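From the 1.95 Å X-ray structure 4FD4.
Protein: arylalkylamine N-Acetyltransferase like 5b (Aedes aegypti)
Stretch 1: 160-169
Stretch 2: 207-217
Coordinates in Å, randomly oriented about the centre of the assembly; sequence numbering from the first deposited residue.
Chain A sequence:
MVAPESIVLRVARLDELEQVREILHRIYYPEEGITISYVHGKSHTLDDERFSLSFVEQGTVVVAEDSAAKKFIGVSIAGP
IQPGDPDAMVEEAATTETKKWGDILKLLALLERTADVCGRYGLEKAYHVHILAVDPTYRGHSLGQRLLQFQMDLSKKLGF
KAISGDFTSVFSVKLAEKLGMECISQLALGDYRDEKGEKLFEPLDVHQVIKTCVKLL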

# COMPACT_ATOMS: atom_id res chain seq x y z
N PHE A 160 -9.39 13.53 7.64
CA PHE A 160 -7.95 13.62 7.35
C PHE A 160 -7.63 14.87 6.56
O PHE A 160 -8.42 15.31 5.73
CB PHE A 160 -7.45 12.35 6.65
CG PHE A 160 -7.38 11.16 7.56
CD1 PHE A 160 -6.22 10.87 8.26
CD2 PHE A 160 -8.49 10.35 7.75
CE1 PHE A 160 -6.17 9.78 9.11
CE2 PHE A 160 -8.44 9.26 8.59
CZ PHE A 160 -7.28 8.97 9.28
N LYS A 161 -6.46 15.45 6.83
CA LYS A 161 -6.06 16.68 6.16
C LYS A 161 -5.10 16.39 5.02
O LYS A 161 -4.78 17.29 4.24
CB LYS A 161 -5.46 17.69 7.14
CG LYS A 161 -6.46 18.20 8.18
CD LYS A 161 -7.83 18.45 7.56
CE LYS A 161 -8.19 19.94 7.53
NZ LYS A 161 -8.50 20.50 8.88
N ALA A 162 -4.63 15.15 4.92
CA ALA A 162 -3.70 14.75 3.87
C ALA A 162 -3.74 13.25 3.58
O ALA A 162 -4.02 12.45 4.48
CB ALA A 162 -2.27 15.18 4.23
N ILE A 163 -3.47 12.88 2.33
CA ILE A 163 -3.38 11.48 1.93
C ILE A 163 -2.05 11.21 1.22
O ILE A 163 -1.55 12.08 0.50
CB ILE A 163 -4.53 11.08 0.99
CG1 ILE A 163 -4.49 9.57 0.70
CG2 ILE A 163 -4.44 11.85 -0.31
CD1 ILE A 163 -5.65 9.10 -0.20
N SER A 164 -1.48 10.03 1.43
CA SER A 164 -0.21 9.66 0.81
C SER A 164 -0.19 8.20 0.40
O SER A 164 -1.11 7.45 0.70
CB SER A 164 0.97 9.96 1.74
OG SER A 164 0.78 9.37 3.02
N GLY A 165 0.88 7.81 -0.28
CA GLY A 165 1.05 6.42 -0.65
C GLY A 165 2.45 6.10 -1.13
O GLY A 165 3.20 6.98 -1.57
N ASP A 166 2.82 4.82 -1.01
CA ASP A 166 4.05 4.32 -1.58
C ASP A 166 3.69 3.59 -2.87
O ASP A 166 3.12 2.50 -2.84
CB ASP A 166 4.75 3.37 -0.60
CG ASP A 166 5.11 4.04 0.71
OD1 ASP A 166 5.52 5.22 0.69
OD2 ASP A 166 4.95 3.39 1.77
N PHE A 167 4.00 4.22 -4.00
CA PHE A 167 3.61 3.71 -5.30
C PHE A 167 4.79 3.06 -6.01
O PHE A 167 5.79 3.71 -6.32
CB PHE A 167 2.98 4.83 -6.12
CG PHE A 167 1.77 5.42 -5.47
CD1 PHE A 167 0.57 4.72 -5.46
CD2 PHE A 167 1.82 6.66 -4.84
CE1 PHE A 167 -0.55 5.25 -4.84
CE2 PHE A 167 0.70 7.19 -4.22
CZ PHE A 167 -0.49 6.48 -4.23
N THR A 168 4.65 1.77 -6.20
CA THR A 168 5.71 0.92 -6.66
C THR A 168 5.71 0.70 -8.16
O THR A 168 6.62 0.19 -8.67
CB THR A 168 5.67 -0.45 -5.97
OG1 THR A 168 5.53 -0.29 -4.56
CG2 THR A 168 6.95 -1.19 -6.20
N SER A 169 4.66 1.11 -8.85
CA SER A 169 4.60 0.94 -10.29
C SER A 169 4.42 2.23 -11.06
O SER A 169 4.12 3.27 -10.52
CB SER A 169 3.53 -0.04 -10.68
OG SER A 169 2.27 0.41 -10.33
N HIS A 207 16.48 -0.82 -11.97
CA HIS A 207 15.98 0.55 -12.03
C HIS A 207 14.48 0.62 -11.69
O HIS A 207 13.76 1.45 -12.25
CB HIS A 207 16.20 1.18 -13.42
CG HIS A 207 17.51 0.82 -14.05
ND1 HIS A 207 17.65 0.72 -15.42
CD2 HIS A 207 18.72 0.55 -13.52
CE1 HIS A 207 18.90 0.40 -15.70
NE2 HIS A 207 19.57 0.29 -14.57
N GLN A 208 14.02 -0.27 -10.81
CA GLN A 208 12.66 -0.16 -10.27
C GLN A 208 12.67 0.73 -9.03
O GLN A 208 13.42 0.49 -8.08
CB GLN A 208 12.07 -1.52 -9.93
CG GLN A 208 10.85 -1.43 -9.01
CD GLN A 208 9.84 -2.54 -9.26
OE1 GLN A 208 10.16 -3.73 -9.17
NE2 GLN A 208 8.61 -2.15 -9.58
N VAL A 209 11.82 1.75 -9.04
CA VAL A 209 11.84 2.80 -8.03
C VAL A 209 10.50 2.90 -7.32
O VAL A 209 9.44 2.74 -7.93
CB VAL A 209 12.14 4.17 -8.67
CG1 VAL A 209 12.14 5.26 -7.63
CG2 VAL A 209 13.47 4.14 -9.42
N ILE A 210 10.55 3.17 -6.01
CA ILE A 210 9.35 3.37 -5.22
C ILE A 210 9.17 4.86 -4.98
O ILE A 210 10.12 5.54 -4.60
CB ILE A 210 9.46 2.67 -3.86
CG1 ILE A 210 9.88 1.21 -4.05
CG2 ILE A 210 8.13 2.78 -3.10
CD1 ILE A 210 10.03 0.46 -2.75
N LYS A 211 7.97 5.37 -5.19
CA LYS A 211 7.75 6.81 -4.98
C LYS A 211 6.67 7.09 -3.95
O LYS A 211 5.54 6.63 -4.09
CB LYS A 211 7.38 7.50 -6.30
CG LYS A 211 8.43 7.39 -7.41
CD LYS A 211 8.45 8.67 -8.24
CE LYS A 211 9.36 8.57 -9.45
NZ LYS A 211 8.81 7.64 -10.48
N THR A 212 7.02 7.84 -2.91
CA THR A 212 6.04 8.27 -1.93
C THR A 212 5.41 9.59 -2.38
O THR A 212 6.10 10.60 -2.54
CB THR A 212 6.69 8.43 -0.53
OG1 THR A 212 7.36 7.21 -0.17
CG2 THR A 212 5.63 8.76 0.52
N CYS A 213 4.09 9.58 -2.58
CA CYS A 213 3.39 10.78 -3.03
C CYS A 213 2.34 11.22 -2.03
O CYS A 213 1.86 10.41 -1.22
CB CYS A 213 2.78 10.56 -4.42
SG CYS A 213 3.91 9.78 -5.60
N VAL A 214 1.97 12.50 -2.08
CA VAL A 214 1.13 13.10 -1.04
C VAL A 214 0.30 14.28 -1.55
O VAL A 214 0.70 14.99 -2.48
CB VAL A 214 1.98 13.58 0.16
CG1 VAL A 214 2.96 14.65 -0.30
CG2 VAL A 214 1.09 14.12 1.27
N LYS A 215 -0.85 14.51 -0.92
CA LYS A 215 -1.76 15.58 -1.32
C LYS A 215 -2.58 16.07 -0.12
O LYS A 215 -3.08 15.26 0.68
CB LYS A 215 -2.65 15.09 -2.46
CG LYS A 215 -4.01 15.75 -2.56
CD LYS A 215 -4.67 15.38 -3.90
CE LYS A 215 -6.18 15.53 -3.80
NZ LYS A 215 -6.84 15.57 -5.14
N LEU A 216 -2.66 17.39 0.05
CA LEU A 216 -3.51 17.96 1.08
C LEU A 216 -4.95 17.73 0.66
O LEU A 216 -5.28 17.78 -0.53
CB LEU A 216 -3.25 19.46 1.25
CG LEU A 216 -2.71 19.88 2.62
CD1 LEU A 216 -1.29 19.38 2.81
CD2 LEU A 216 -2.77 21.40 2.81
N LEU A 217 -5.81 17.49 1.63
CA LEU A 217 -7.22 17.26 1.35
C LEU A 217 -8.06 18.46 1.77
O LEU A 217 -7.64 19.27 2.63
CB LEU A 217 -7.71 15.97 2.01
CG LEU A 217 -7.05 14.68 1.52
CD1 LEU A 217 -7.20 13.55 2.53
CD2 LEU A 217 -7.60 14.26 0.15
OXT LEU A 217 -9.16 18.67 1.25

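Two neighbouring strands, 162-167 and 209-216, run antiparallel at 170°, and their axes come within 4.6 Å. Three residue pairs are doubly bonded: Ile163 with Lys215, Gly165 with Cys213, and Phe167 with Lys211, each by two N-H...O bonds. Lys161 O extends the ladder by accepting from Leu217 N at 2.8 Å. Between these rungs the chains draw closer, CA to CA, and CA-H...O contacts fill the narrow gaps, the tightest from Ser164 CA to Cys213 O at 3.0 Å.

The instructive hollow is at Gly165. It lies on the face shared by Ile163, Phe167, Cys213 and Lys215, and the Phe167 ring, with chi1 in m, folds back over it. A CB on Gly165 would lie 2.6 Å from Phe167 CZ, so the absent side chain is the space the ring occupies. From that position Phe167 also meets the cross-strand neighbour of the glycine: its CD2 is 3.8 Å from Cys213 SG, and the sulfur approaches the ring obliquely.

At the end of the ladder Leu217 is the bump. Its CB points toward the first stretch, and CD1 settles against the backbone, 3.6 Å from Ala162 C, while also reaching Ile163 CB at 3.9 Å and Phe160 CB at 4.3 Å. One methyl thus touches Phe160, Ala162 and Ile163.

On the other face the close pairs are Ala162 with Leu216, Ser164 with Val214 and Asp166 with Thr212. Ser164 CB packs 4.1 Å from Val214 CB, and Thr212 OG1 donates to Asp166 OD1 at 2.8 Å, turning a close pair into a polar clasp. Alongside it, Asp166 CB rests 4.2 Å from Ile210 CG2. Beyond the strand, Gln208 reaches back, its NE2 making a weak hydrogen bond to Thr168 O at 3.2 Å.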